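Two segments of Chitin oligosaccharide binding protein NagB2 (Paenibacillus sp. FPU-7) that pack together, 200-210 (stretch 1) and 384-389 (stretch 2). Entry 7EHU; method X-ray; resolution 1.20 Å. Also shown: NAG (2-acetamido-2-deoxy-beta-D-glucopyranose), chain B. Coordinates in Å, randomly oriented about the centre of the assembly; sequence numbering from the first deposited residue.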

# COMPACT_ATOMS: atom_id res chain seq x y z
N ILE A 200 -10.84 -1.60 2.23
CA ILE A 200 -11.94 -1.31 1.32
C ILE A 200 -11.51 -0.25 0.32
O ILE A 200 -11.83 -0.32 -0.87
CB ILE A 200 -13.20 -0.88 2.09
CG1 ILE A 200 -13.69 -1.96 3.05
CG2 ILE A 200 -14.32 -0.52 1.11
CD1 ILE A 200 -14.62 -1.41 4.15
N ASN A 201 -10.79 0.76 0.80
CA ASN A 201 -10.37 1.85 -0.07
C ASN A 201 -9.41 1.41 -1.17
O ASN A 201 -9.32 2.10 -2.19
CB ASN A 201 -9.78 3.01 0.72
CG ASN A 201 -10.86 3.85 1.40
OD1 ASN A 201 -12.02 3.84 1.00
ND2 ASN A 201 -10.46 4.61 2.40
N MET A 202 -8.71 0.29 -1.02
CA MET A 202 -7.91 -0.20 -2.14
C MET A 202 -8.81 -0.44 -3.34
O MET A 202 -8.55 0.02 -4.46
CB MET A 202 -7.21 -1.51 -1.76
CG MET A 202 -6.05 -1.33 -0.79
SD MET A 202 -4.96 -2.79 -0.73
CE MET A 202 -5.95 -3.83 0.36
N LEU A 203 -9.90 -1.16 -3.10
CA LEU A 203 -10.84 -1.47 -4.16
C LEU A 203 -11.58 -0.23 -4.61
O LEU A 203 -11.76 -0.01 -5.81
CB LEU A 203 -11.81 -2.54 -3.66
CG LEU A 203 -12.84 -3.03 -4.67
CD1 LEU A 203 -12.18 -3.57 -5.94
CD2 LEU A 203 -13.72 -4.10 -4.04
N ALA A 204 -12.02 0.60 -3.66
CA ALA A 204 -12.73 1.82 -4.01
C ALA A 204 -11.87 2.72 -4.89
O ALA A 204 -12.37 3.31 -5.85
CB ALA A 204 -13.15 2.56 -2.74
N ASN A 205 -10.58 2.84 -4.56
CA ASN A 205 -9.69 3.73 -5.31
C ASN A 205 -9.52 3.27 -6.74
O ASN A 205 -9.66 4.08 -7.67
CB ASN A 205 -8.53 4.14 -4.38
CG ASN A 205 -7.41 4.98 -4.99
OD1 ASN A 205 -6.23 4.85 -4.62
ND2 ASN A 205 -7.71 5.69 -6.07
N SER A 206 -9.33 1.97 -6.96
CA SER A 206 -9.25 1.51 -8.34
C SER A 206 -10.58 1.64 -9.07
O SER A 206 -10.59 1.90 -10.27
CB SER A 206 -8.66 0.10 -8.44
OG SER A 206 -7.25 0.15 -8.30
N LEU A 207 -11.71 1.51 -8.35
CA LEU A 207 -13.01 1.72 -8.96
C LEU A 207 -13.18 3.16 -9.44
O LEU A 207 -13.57 3.39 -10.59
CB LEU A 207 -14.13 1.36 -8.00
CG LEU A 207 -14.64 -0.07 -8.14
CD1 LEU A 207 -15.44 -0.47 -6.90
CD2 LEU A 207 -15.49 -0.20 -9.38
N PHE A 208 -12.92 4.14 -8.57
CA PHE A 208 -13.19 5.52 -8.98
C PHE A 208 -12.17 6.06 -9.96
O PHE A 208 -12.49 6.97 -10.73
CB PHE A 208 -13.56 6.48 -7.82
CG PHE A 208 -12.46 6.80 -6.83
CD1 PHE A 208 -11.37 7.59 -7.16
CD2 PHE A 208 -12.60 6.42 -5.49
CE1 PHE A 208 -10.43 7.93 -6.19
CE2 PHE A 208 -11.66 6.75 -4.55
CZ PHE A 208 -10.58 7.50 -4.90
N VAL A 209 -10.95 5.52 -9.99
CA VAL A 209 -10.04 5.87 -11.06
C VAL A 209 -10.50 5.22 -12.36
O VAL A 209 -10.44 5.83 -13.43
CB VAL A 209 -8.58 5.55 -10.68
CG1 VAL A 209 -7.65 5.67 -11.90
CG2 VAL A 209 -8.11 6.45 -9.53
N ALA A 210 -11.01 3.99 -12.28
CA ALA A 210 -11.53 3.33 -13.48
C ALA A 210 -12.72 4.07 -14.05
O ALA A 210 -12.90 4.11 -15.28
CB ALA A 210 -11.92 1.88 -13.18
N ALA A 384 0.84 3.81 -14.46
CA ALA A 384 0.41 3.64 -13.08
C ALA A 384 -0.17 4.94 -12.53
O ALA A 384 0.09 6.03 -13.06
CB ALA A 384 1.57 3.18 -12.20
N PHE A 385 -0.95 4.81 -11.47
CA PHE A 385 -1.42 5.96 -10.71
C PHE A 385 -1.18 5.69 -9.23
O PHE A 385 -1.31 4.55 -8.76
CB PHE A 385 -2.91 6.26 -10.96
CG PHE A 385 -3.86 5.14 -10.63
CD1 PHE A 385 -4.18 4.19 -11.59
CD2 PHE A 385 -4.47 5.06 -9.38
CE1 PHE A 385 -5.08 3.19 -11.31
CE2 PHE A 385 -5.36 4.06 -9.10
CZ PHE A 385 -5.67 3.13 -10.06
N PRO A 386 -0.82 6.72 -8.47
CA PRO A 386 -0.56 6.52 -7.04
C PRO A 386 -1.85 6.26 -6.27
O PRO A 386 -2.96 6.51 -6.75
CB PRO A 386 0.06 7.86 -6.62
CG PRO A 386 -0.59 8.84 -7.53
CD PRO A 386 -0.72 8.13 -8.86
N ALA A 387 -1.70 5.75 -5.06
CA ALA A 387 -2.84 5.62 -4.17
C ALA A 387 -3.37 7.00 -3.80
O ALA A 387 -2.61 7.97 -3.65
CB ALA A 387 -2.47 4.86 -2.91
N PHE A 388 -4.70 7.10 -3.65
CA PHE A 388 -5.32 8.39 -3.36
C PHE A 388 -4.77 9.01 -2.08
O PHE A 388 -4.77 10.25 -1.95
CB PHE A 388 -6.85 8.26 -3.28
CG PHE A 388 -7.32 7.77 -1.95
CD1 PHE A 388 -7.18 6.44 -1.59
CD2 PHE A 388 -7.85 8.65 -1.03
CE1 PHE A 388 -7.56 6.02 -0.34
CE2 PHE A 388 -8.23 8.23 0.22
CZ PHE A 388 -8.09 6.90 0.56
N ASP A 389 -4.27 8.21 -1.13
CA ASP A 389 -3.77 8.75 0.14
C ASP A 389 -2.41 9.39 0.00
O ASP A 389 -1.97 10.08 0.93
CB ASP A 389 -3.96 7.62 1.13
CG ASP A 389 -2.92 6.52 1.10
OD1 ASP A 389 -1.80 6.42 0.85
OD2 ASP A 389 -3.51 5.68 0.30
C1 NAG B . -0.54 0.47 2.50
C2 NAG B . -1.34 1.55 3.19
C3 NAG B . -2.32 2.20 2.21
C4 NAG B . -1.58 2.69 0.97
C5 NAG B . -0.77 1.56 0.35
C6 NAG B . 0.08 1.99 -0.82
C7 NAG B . -1.74 1.43 5.60
C8 NAG B . -2.58 0.84 6.70
N2 NAG B . -2.04 1.05 4.36
O3 NAG B . -2.96 3.28 2.88
O4 NAG B . -2.48 3.16 -0.03
O5 NAG B . 0.11 1.00 1.35
O6 NAG B . 1.02 2.99 -0.46
O7 NAG B . -0.83 2.24 5.83

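The rule of this contact is one polar anchor set among aromatic rings. Stretch 1 is helical throughout, and Asn201, Asn205 and Val209, spaced one turn apart, all point CA-to-CB toward the other segment. Asn205 sits in the t rotamer (chi1 175°), which carries its amide across to stretch 2, where OD1 accepts a hydrogen bond from the backbone N of Phe388 at 2.9 Å with an N-H...O angle of 158°. Its ND2 is hydrogen-bonded elsewhere in the structure, so both ends of the buried amide are satisfied.

In both phenylalanines of stretch 2 the CA-to-CB bond points toward the helix, and both adopt p. At chi1 58°, Phe385 offers a ring face to Val209, whose t rotamer places CG1 3.6 Å from the ring centroid and 11° off the normal, a well-centred CH-pi contact. Ser206 meets the same ring at its edge, OG lying 3.8 Å from CZ. Phe388, with chi1 82°, runs its ring along the helix, so that its CZ lies 3.8 Å from Asn201 ND2. Phe208 starts sideways, yet its p rotamer brings CZ to 4.1 Å from Phe388 CB.

Next in sequence, Asp389 OD2 accepts a hydrogen bond from NAG O4 at 2.7 Å, so the residue that meets the sugar directly follows the one bonded to Asn205.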